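Local coordinates for probable ribosomal RNA small subunit methyltransferase (Thermus thermophilus, PDB 3DMH), which methylates N2 of a guanosine in 16S ribosomal RNA, using S-adenosylmethionine as the methyl donor, at residues D51-V56 / R71-R76; L91-E96 / D263-V268; I302-P307 / G334-V339. One frame throughout, in Å; residues are numbered along the deposited sequence.

Contact 1: residues D51-V56 / R71-R76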
# COMPACT_ATOMS: atom_id res chain seq x y z
N ASP A 51 -13.70 10.31 -5.25
CA ASP A 51 -13.13 9.87 -3.96
C ASP A 51 -11.66 9.53 -4.18
O ASP A 51 -11.35 8.64 -4.97
CB ASP A 51 -13.88 8.63 -3.46
CG ASP A 51 -13.50 8.24 -2.05
OD1 ASP A 51 -12.39 8.53 -1.59
OD2 ASP A 51 -14.35 7.55 -1.43
N LEU A 52 -10.77 10.26 -3.51
CA LEU A 52 -9.32 10.11 -3.72
C LEU A 52 -8.64 9.09 -2.80
O LEU A 52 -7.43 8.87 -2.91
CB LEU A 52 -8.61 11.47 -3.58
CG LEU A 52 -8.90 12.43 -4.73
CD1 LEU A 52 -8.22 13.78 -4.42
CD2 LEU A 52 -8.39 11.87 -6.05
N ASN A 53 -9.39 8.50 -1.87
CA ASN A 53 -8.80 7.51 -0.95
C ASN A 53 -9.92 6.61 -0.44
O ASN A 53 -10.25 6.64 0.75
CB ASN A 53 -8.07 8.20 0.21
CG ASN A 53 -7.41 7.20 1.17
OD1 ASN A 53 -7.08 6.06 0.79
ND2 ASN A 53 -7.22 7.61 2.42
N PRO A 54 -10.55 5.87 -1.36
CA PRO A 54 -11.82 5.22 -0.96
C PRO A 54 -11.70 4.02 -0.04
O PRO A 54 -12.63 3.78 0.73
CB PRO A 54 -12.42 4.75 -2.29
CG PRO A 54 -11.23 4.58 -3.19
CD PRO A 54 -10.23 5.66 -2.79
N GLY A 55 -10.60 3.28 -0.09
CA GLY A 55 -10.57 1.97 0.60
C GLY A 55 -11.73 1.13 0.07
O GLY A 55 -11.97 1.08 -1.12
N VAL A 56 -12.45 0.48 0.99
CA VAL A 56 -13.60 -0.35 0.59
C VAL A 56 -14.82 0.49 0.15
O VAL A 56 -15.84 -0.06 -0.32
CB VAL A 56 -14.00 -1.40 1.67
CG1 VAL A 56 -12.83 -2.37 1.93
CG2 VAL A 56 -14.41 -0.70 2.93
N ARG A 71 -13.73 6.86 -8.28
CA ARG A 71 -12.87 6.54 -7.12
C ARG A 71 -11.51 6.20 -7.65
O ARG A 71 -11.40 5.38 -8.56
CB ARG A 71 -13.43 5.33 -6.37
CG ARG A 71 -14.85 5.53 -5.86
CD ARG A 71 -15.45 4.19 -5.37
NE ARG A 71 -16.80 4.46 -4.85
CZ ARG A 71 -17.88 4.63 -5.62
NH1 ARG A 71 -17.82 4.49 -6.95
NH2 ARG A 71 -19.03 4.93 -5.04
N LEU A 72 -10.47 6.83 -7.09
CA LEU A 72 -9.09 6.49 -7.48
C LEU A 72 -8.43 5.79 -6.31
O LEU A 72 -8.32 6.37 -5.23
CB LEU A 72 -8.29 7.76 -7.85
CG LEU A 72 -8.95 8.63 -8.94
CD1 LEU A 72 -7.96 9.72 -9.33
CD2 LEU A 72 -9.38 7.86 -10.17
N GLU A 73 -7.93 4.57 -6.54
CA GLU A 73 -7.43 3.78 -5.43
C GLU A 73 -6.12 3.09 -5.80
O GLU A 73 -5.96 2.55 -6.91
CB GLU A 73 -8.50 2.78 -5.03
CG GLU A 73 -8.09 1.78 -3.93
CD GLU A 73 -7.64 2.48 -2.66
OE1 GLU A 73 -8.45 3.17 -2.02
OE2 GLU A 73 -6.46 2.35 -2.26
N THR A 74 -5.18 3.14 -4.86
CA THR A 74 -3.86 2.57 -5.07
C THR A 74 -3.71 1.12 -4.60
O THR A 74 -2.81 0.41 -5.06
CB THR A 74 -2.76 3.39 -4.34
OG1 THR A 74 -3.15 3.54 -2.97
CG2 THR A 74 -2.66 4.79 -4.94
N SER A 75 -4.58 0.69 -3.67
CA SER A 75 -4.48 -0.66 -3.12
C SER A 75 -5.22 -1.66 -3.97
O SER A 75 -6.43 -1.54 -4.20
CB SER A 75 -5.04 -0.66 -1.70
OG SER A 75 -5.36 -2.00 -1.25
N ARG A 76 -4.51 -2.70 -4.38
CA ARG A 76 -5.14 -3.76 -5.15
C ARG A 76 -6.25 -4.44 -4.35
O ARG A 76 -7.33 -4.67 -4.88
CB ARG A 76 -4.11 -4.79 -5.65
CG ARG A 76 -4.62 -5.50 -6.87
CD ARG A 76 -4.33 -4.66 -8.14
NE ARG A 76 -4.95 -5.24 -9.32
CZ ARG A 76 -4.59 -4.94 -10.56
NH1 ARG A 76 -3.61 -4.04 -10.80
NH2 ARG A 76 -5.21 -5.56 -11.58
O HOH W 1 -5.45 4.93 -1.34
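Arg71 and Asp51 sit opposite each other where two parallel strands are paired, and Arg71 CG rests 4.0 Å from Asp51 CB on the shared face of the sheet. The arginine chain runs extended away, its guanidinium held by a salt bridge to Glu64 and by Gln88 O, while Asp51 OD2 goes to Ser60. Leu72 N closes the strand pairing with a nearly straight bond to Asp51 O (2.9 Å, 165° at the hydrogen). The isobutyl groups of Leu72 and Leu52 lie side by side and point the same way, CD1 of Leu72 being 3.9 Å from CD2 of Leu52. After Leu52 the partner chain leaves the strand in an Asx turn, with Asp51 OD1 accepting from Asn53 N, and Pro54 CD is brought to 3.2 Å from Leu72 O. Glu73 then joins the two segments through both carboxylate oxygens. Its CG is anti to the backbone N (chi1 176°), the chain bends at chi2, and Glu73 OE1 comes up against CG and CD of Pro54, 3.2 Å from CD. OE1 takes the N-H of Gly55 at 2.9 Å, from somewhat out of the carboxylate plane. OE2 uses its anti lone pair for Ser75 N at 2.9 Å, and a water bridges it to Thr74 OG1 and to OD1 of Asn53, whose ND2 is bonded to Ala108 O. An alanine in place of Glu73 would probably leave Gly55 N, Ser75 N and the bridging water without the carboxylate that links them, and the turn at Pro54 less firmly held. Ser75 N-caps helix 76-84. That helix covers Pro54 and Glu73, and the loop after strand 48-51 is buried between it, helix 115-128 and strand 102-108 of a Rossmann-like methyltransferase fold.

Contact 2: residues L91-E96 / D263-V268. With SAM (S-adenosylmethionine), chain D.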
# COMPACT_ATOMS: atom_id res chain seq x y z
N LEU A 91 -7.65 1.91 -10.79
CA LEU A 91 -6.32 1.72 -10.25
C LEU A 91 -5.54 3.00 -10.60
O LEU A 91 -5.11 3.18 -11.74
CB LEU A 91 -5.70 0.50 -10.92
CG LEU A 91 -6.42 -0.82 -10.63
CD1 LEU A 91 -6.12 -1.78 -11.78
CD2 LEU A 91 -5.98 -1.39 -9.27
N ALA A 92 -5.38 3.87 -9.62
CA ALA A 92 -4.89 5.21 -9.93
C ALA A 92 -4.34 5.92 -8.72
O ALA A 92 -4.82 5.72 -7.61
CB ALA A 92 -6.00 6.04 -10.56
N LEU A 93 -3.31 6.72 -8.95
CA LEU A 93 -2.81 7.61 -7.93
C LEU A 93 -3.73 8.82 -7.80
O LEU A 93 -4.38 9.22 -8.77
CB LEU A 93 -1.43 8.11 -8.35
CG LEU A 93 -0.41 7.01 -8.67
CD1 LEU A 93 0.77 7.60 -9.41
CD2 LEU A 93 0.04 6.33 -7.39
N PRO A 94 -3.77 9.43 -6.60
CA PRO A 94 -4.69 10.55 -6.40
C PRO A 94 -4.42 11.67 -7.39
O PRO A 94 -5.37 12.28 -7.92
CB PRO A 94 -4.38 11.01 -4.97
CG PRO A 94 -3.79 9.83 -4.29
CD PRO A 94 -3.07 9.03 -5.36
N TRP A 95 -3.14 11.92 -7.67
CA TRP A 95 -2.75 12.99 -8.59
C TRP A 95 -2.90 12.66 -10.08
O TRP A 95 -2.52 13.46 -10.96
CB TRP A 95 -1.34 13.48 -8.29
CG TRP A 95 -0.33 12.39 -8.24
CD1 TRP A 95 0.38 11.90 -9.29
CD2 TRP A 95 0.10 11.66 -7.08
NE1 TRP A 95 1.24 10.92 -8.87
CE2 TRP A 95 1.08 10.74 -7.51
CE3 TRP A 95 -0.25 11.70 -5.73
CZ2 TRP A 95 1.73 9.86 -6.63
CZ3 TRP A 95 0.39 10.81 -4.84
CH2 TRP A 95 1.36 9.91 -5.30
N GLU A 96 -3.48 11.50 -10.37
CA GLU A 96 -3.86 11.17 -11.74
C GLU A 96 -5.27 11.66 -12.04
O GLU A 96 -5.76 11.47 -13.16
CB GLU A 96 -3.69 9.67 -12.03
CG GLU A 96 -2.21 9.27 -12.13
CD GLU A 96 -1.99 7.78 -12.34
OE1 GLU A 96 -2.81 6.99 -11.81
OE2 GLU A 96 -1.01 7.43 -13.03
N ASP A 263 1.00 -4.48 -3.16
CA ASP A 263 -0.40 -4.08 -3.20
C ASP A 263 -0.57 -2.60 -3.54
O ASP A 263 -1.66 -2.20 -3.95
CB ASP A 263 -1.02 -4.36 -1.84
CG ASP A 263 -2.52 -4.13 -1.80
OD1 ASP A 263 -3.25 -4.85 -2.51
OD2 ASP A 263 -2.98 -3.24 -1.02
N ASP A 264 0.47 -1.79 -3.28
CA ASP A 264 0.36 -0.35 -3.44
C ASP A 264 0.87 0.12 -4.81
O ASP A 264 2.03 -0.09 -5.13
CB ASP A 264 1.15 0.37 -2.33
CG ASP A 264 1.33 1.84 -2.62
OD1 ASP A 264 0.35 2.47 -2.97
OD2 ASP A 264 2.48 2.35 -2.51
N LEU A 265 -0.02 0.71 -5.61
CA LEU A 265 0.34 1.21 -6.93
C LEU A 265 1.54 2.15 -6.93
O LEU A 265 2.38 2.06 -7.83
CB LEU A 265 -0.85 1.94 -7.57
CG LEU A 265 -0.65 2.48 -8.98
CD1 LEU A 265 -0.29 1.38 -9.94
CD2 LEU A 265 -1.89 3.20 -9.42
N ALA A 266 1.60 3.07 -5.96
CA ALA A 266 2.74 4.02 -5.94
C ALA A 266 4.06 3.25 -5.83
O ALA A 266 5.06 3.58 -6.47
CB ALA A 266 2.58 5.02 -4.80
N SER A 267 4.06 2.19 -5.02
CA SER A 267 5.22 1.36 -4.83
C SER A 267 5.56 0.54 -6.08
O SER A 267 6.73 0.41 -6.45
CB SER A 267 5.03 0.44 -3.62
OG SER A 267 5.03 1.24 -2.43
N VAL A 268 4.54 0.01 -6.76
CA VAL A 268 4.76 -0.72 -8.01
C VAL A 268 5.45 0.18 -9.03
O VAL A 268 6.44 -0.22 -9.67
CB VAL A 268 3.43 -1.21 -8.60
CG1 VAL A 268 3.61 -1.78 -10.01
CG2 VAL A 268 2.83 -2.26 -7.69
N SAM D . 10.44 -5.16 0.27
CA SAM D . 10.51 -3.68 0.52
C SAM D . 11.75 -3.38 1.34
O SAM D . 12.32 -4.36 1.85
OXT SAM D . 12.12 -2.20 1.49
CB SAM D . 9.29 -3.18 1.29
CG SAM D . 9.06 -3.82 2.67
SD SAM D . 7.65 -3.06 3.53
CE SAM D . 8.02 -3.47 5.26
C5' SAM D . 6.24 -4.17 3.23
C4' SAM D . 5.65 -3.99 1.84
O4' SAM D . 4.50 -4.84 1.82
C3' SAM D . 5.18 -2.56 1.51
O3' SAM D . 5.77 -2.08 0.31
C2' SAM D . 3.66 -2.70 1.42
O2' SAM D . 3.02 -1.79 0.55
C1' SAM D . 3.57 -4.16 1.00
N9 SAM D . 2.24 -4.70 1.20
C8 SAM D . 1.30 -4.37 2.18
N7 SAM D . 0.20 -5.14 2.01
C5 SAM D . 0.42 -5.95 0.92
C6 SAM D . -0.36 -6.90 0.25
N6 SAM D . -1.61 -7.18 0.64
N1 SAM D . 0.20 -7.54 -0.84
C2 SAM D . 1.47 -7.25 -1.28
N3 SAM D . 2.24 -6.26 -0.67
C4 SAM D . 1.70 -5.66 0.42
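Leu265, in the first turn of the N-capped helix 265-277, pushes its CD2 onto the backbone of Ala92, in the loop after strand 90-91. This joins the second Rossmann-like sheet region of the chain to the first. The segments meet by van der Waals contact, with no hydrogen bond between them. CG of Leu265, anti to the backbone N (chi1 -178°), extends from the helix toward the loop. Leu265 CD2 lies 3.6 Å from Ala92 N, and the side chain crosses that of Leu93 at about a right angle. Leu93 reaches further along the helix, laying CD2 3.8 Å from Ala266 CA and 3.9 Å from Ala266 CB. Hydrogen bonds shape each side separately. In the loop, Glu96 OE1 accepts from Leu93 N at 2.9 Å, the donor standing 46° above the carboxylate plane. In the helix, Asp264 is the N-cap: OD1 takes Ala266 N weakly, while OD2 accepts from Ser267 OG at its anti lone pair and from Ser267 N well above the carboxylate plane. Leu93 CB backs the loop over one face of the Trp95 indole, near its rim. Just ahead of the N-cap, Asp263 meets S-adenosylmethionine, its CB 3.4 Å from adenine C6.

Contact 3: residues I302-P307 / G334-V339. With SAM (S-adenosylmethionine), chain D; GMP (guanosine), chain E.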
# COMPACT_ATOMS: atom_id res chain seq x y z
N ILE A 302 11.92 -17.44 -1.87
CA ILE A 302 10.94 -16.40 -1.56
C ILE A 302 11.46 -15.55 -0.42
O ILE A 302 11.99 -16.09 0.57
CB ILE A 302 9.57 -17.01 -1.22
CG1 ILE A 302 9.04 -17.75 -2.46
CG2 ILE A 302 8.58 -15.90 -0.77
CD1 ILE A 302 7.65 -18.33 -2.33
N VAL A 303 11.42 -14.24 -0.60
CA VAL A 303 11.96 -13.32 0.40
C VAL A 303 10.88 -12.36 0.81
O VAL A 303 10.01 -12.01 0.00
CB VAL A 303 13.20 -12.51 -0.11
CG1 VAL A 303 14.33 -13.45 -0.48
CG2 VAL A 303 12.81 -11.62 -1.31
N THR A 304 10.93 -11.90 2.06
CA THR A 304 9.99 -10.87 2.48
C THR A 304 10.46 -10.10 3.69
O THR A 304 11.04 -10.68 4.61
CB THR A 304 8.56 -11.46 2.74
OG1 THR A 304 7.64 -10.38 2.96
CG2 THR A 304 8.55 -12.43 3.95
N ASN A 305 10.23 -8.79 3.63
CA ASN A 305 10.27 -7.89 4.78
C ASN A 305 8.80 -7.46 4.94
O ASN A 305 8.37 -6.49 4.29
CB ASN A 305 11.18 -6.71 4.44
CG ASN A 305 11.27 -5.69 5.55
OD1 ASN A 305 10.66 -5.85 6.60
ND2 ASN A 305 12.05 -4.62 5.32
N PRO A 306 8.00 -8.21 5.73
CA PRO A 306 6.56 -7.95 5.70
C PRO A 306 6.14 -6.63 6.34
O PRO A 306 6.88 -6.05 7.17
CB PRO A 306 5.96 -9.11 6.52
CG PRO A 306 7.04 -10.05 6.80
CD PRO A 306 8.36 -9.35 6.61
N PRO A 307 4.91 -6.19 6.03
CA PRO A 307 4.36 -5.03 6.73
C PRO A 307 4.16 -5.32 8.22
O PRO A 307 4.04 -6.48 8.61
CB PRO A 307 3.00 -4.81 6.06
CG PRO A 307 2.66 -6.14 5.47
CD PRO A 307 3.94 -6.82 5.12
N GLY A 334 12.91 -25.60 -2.12
CA GLY A 334 12.90 -24.13 -2.10
C GLY A 334 13.11 -23.54 -0.72
O GLY A 334 12.90 -24.21 0.30
N VAL A 335 13.55 -22.29 -0.68
CA VAL A 335 13.87 -21.65 0.60
C VAL A 335 13.15 -20.32 0.80
O VAL A 335 12.81 -19.62 -0.16
CB VAL A 335 15.39 -21.49 0.79
CG1 VAL A 335 16.07 -22.85 0.87
CG2 VAL A 335 16.02 -20.65 -0.33
N PHE A 336 12.92 -20.00 2.08
CA PHE A 336 12.17 -18.81 2.48
C PHE A 336 12.99 -18.00 3.47
O PHE A 336 13.52 -18.55 4.45
CB PHE A 336 10.87 -19.27 3.14
CG PHE A 336 9.98 -18.15 3.64
CD1 PHE A 336 9.71 -17.04 2.83
CD2 PHE A 336 9.38 -18.25 4.89
CE1 PHE A 336 8.84 -16.03 3.27
CE2 PHE A 336 8.52 -17.24 5.35
CZ PHE A 336 8.24 -16.13 4.54
N PHE A 337 13.09 -16.69 3.23
CA PHE A 337 13.76 -15.76 4.14
C PHE A 337 12.78 -14.67 4.55
O PHE A 337 12.16 -14.05 3.68
CB PHE A 337 14.94 -15.05 3.46
CG PHE A 337 16.07 -15.96 3.08
CD1 PHE A 337 17.20 -16.07 3.89
CD2 PHE A 337 16.01 -16.70 1.91
CE1 PHE A 337 18.24 -16.92 3.53
CE2 PHE A 337 17.04 -17.53 1.54
CZ PHE A 337 18.17 -17.64 2.35
N LEU A 338 12.65 -14.43 5.86
CA LEU A 338 11.76 -13.39 6.37
C LEU A 338 12.49 -12.55 7.41
O LEU A 338 13.21 -13.10 8.24
CB LEU A 338 10.53 -14.04 7.00
CG LEU A 338 9.50 -13.15 7.70
CD1 LEU A 338 8.09 -13.72 7.63
CD2 LEU A 338 9.92 -12.96 9.16
N VAL A 339 12.31 -11.23 7.38
CA VAL A 339 12.96 -10.38 8.38
C VAL A 339 11.91 -9.59 9.14
O VAL A 339 10.94 -9.09 8.53
CB VAL A 339 14.06 -9.49 7.74
CG1 VAL A 339 13.48 -8.50 6.73
CG2 VAL A 339 14.86 -8.74 8.82
N SAM D . 10.44 -5.16 0.27
CA SAM D . 10.51 -3.68 0.52
C SAM D . 11.75 -3.38 1.34
O SAM D . 12.32 -4.36 1.85
OXT SAM D . 12.12 -2.20 1.49
CB SAM D . 9.29 -3.18 1.29
CG SAM D . 9.06 -3.82 2.67
SD SAM D . 7.65 -3.06 3.53
CE SAM D . 8.02 -3.47 5.26
C5' SAM D . 6.24 -4.17 3.23
C4' SAM D . 5.65 -3.99 1.84
O4' SAM D . 4.50 -4.84 1.82
C3' SAM D . 5.18 -2.56 1.51
O3' SAM D . 5.77 -2.08 0.31
C2' SAM D . 3.66 -2.70 1.42
O2' SAM D . 3.02 -1.79 0.55
C1' SAM D . 3.57 -4.16 1.00
N9 SAM D . 2.24 -4.70 1.20
C8 SAM D . 1.30 -4.37 2.18
N7 SAM D . 0.20 -5.14 2.01
C5 SAM D . 0.42 -5.95 0.92
C6 SAM D . -0.36 -6.90 0.25
N6 SAM D . -1.61 -7.18 0.64
N1 SAM D . 0.20 -7.54 -0.84
C2 SAM D . 1.47 -7.25 -1.28
N3 SAM D . 2.24 -6.26 -0.67
C4 SAM D . 1.70 -5.66 0.42
C4' GMP E . 13.08 0.59 13.75
O4' GMP E . 12.57 -0.63 13.20
C3' GMP E . 11.96 1.62 13.62
O3' GMP E . 12.22 2.38 12.43
C2' GMP E . 10.71 0.78 13.43
O2' GMP E . 9.73 1.47 12.66
C1' GMP E . 11.25 -0.42 12.67
N9 GMP E . 10.51 -1.69 12.85
C8 GMP E . 9.82 -2.11 13.92
N7 GMP E . 9.29 -3.34 13.72
C5 GMP E . 9.66 -3.74 12.48
C6 GMP E . 9.45 -4.93 11.61
O6 GMP E . 8.79 -5.91 12.01
N1 GMP E . 10.01 -4.92 10.39
C2 GMP E . 10.74 -3.87 9.92
N2 GMP E . 11.27 -3.90 8.67
N3 GMP E . 10.97 -2.75 10.66
C4 GMP E . 10.47 -2.64 11.91
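The Phe336 side chain packs against Ile302 and Thr304 on one face of the sheet, crossing both obliquely: its CD1 is 3.9 Å from Ile302 CG2 and its CE1 3.7 Å from Thr304 CG2, with Ile302 O at the ring edge. That threonine methyl also touches Leu338, whose CD1 meets Pro306 CG at 3.9 Å, with the two side chains at about a right angle. The other face of the sheet carries Val303 and Phe337, looser against each other and packed towards helix 214-227 and Phe369 respectively. Between the faces run strands 302-304 and 334-339, parallel within 4°. Four backbone bonds lace them together, from Ile302 N to Val335 O through to Val339 N and Thr304 O. Thr304 OG1 turns to a different strand and bonds to Leu240 O.

At the carboxyl end the chain passes into the Asn-Pro-Pro-Phe motif known from amino-group methyltransferases. Asn305 leans on Val339, its CB 3.7 Å from Val339 CG1, and CG, anti to the backbone N (chi1 179°), extends past Val339 toward the ligands. OD1 accepts from guanosine N2 at 2.9 Å, while ND2 is held by Asp213 and Ser216 and makes a weak, long bond to a carboxylate oxygen of S-adenosylmethionine. Asn305 O is 3.2 Å from the cofactor's methyl carbon CE, and Pro306 O also lies close to it. CE of S-adenosylmethionine is 4.7 Å from N2 of guanosine, consistent with the amide holding the amino group, and the carbonyl oxygens lying by the methyl, for methyl transfer to N2.

Contacts 1 and 2 are neighbours, their centres 9 Å apart, and they are tied directly by probable hydrogen bonds from Ser75 OG to Asp263 OD2 (2.7 Å) and between Leu265 N and Thr74 O (2.9 Å). The end of strand 68-73 is thereby joined to the start of helix 265-277, one sheet region to the other. Contact 3 stands apart, its centre 28 Å from that of contact 1 and 24 Å from that of contact 2. S-adenosylmethionine spans the gap: contact 2 meets its adenine, contact 3 its methyl, its ribose and, weakly, its carboxylate. The side chain of Glu73 in contact 1 is about 11 Å from the cofactor; guanosine is hydrogen-bonded to Asn305 of contact 3.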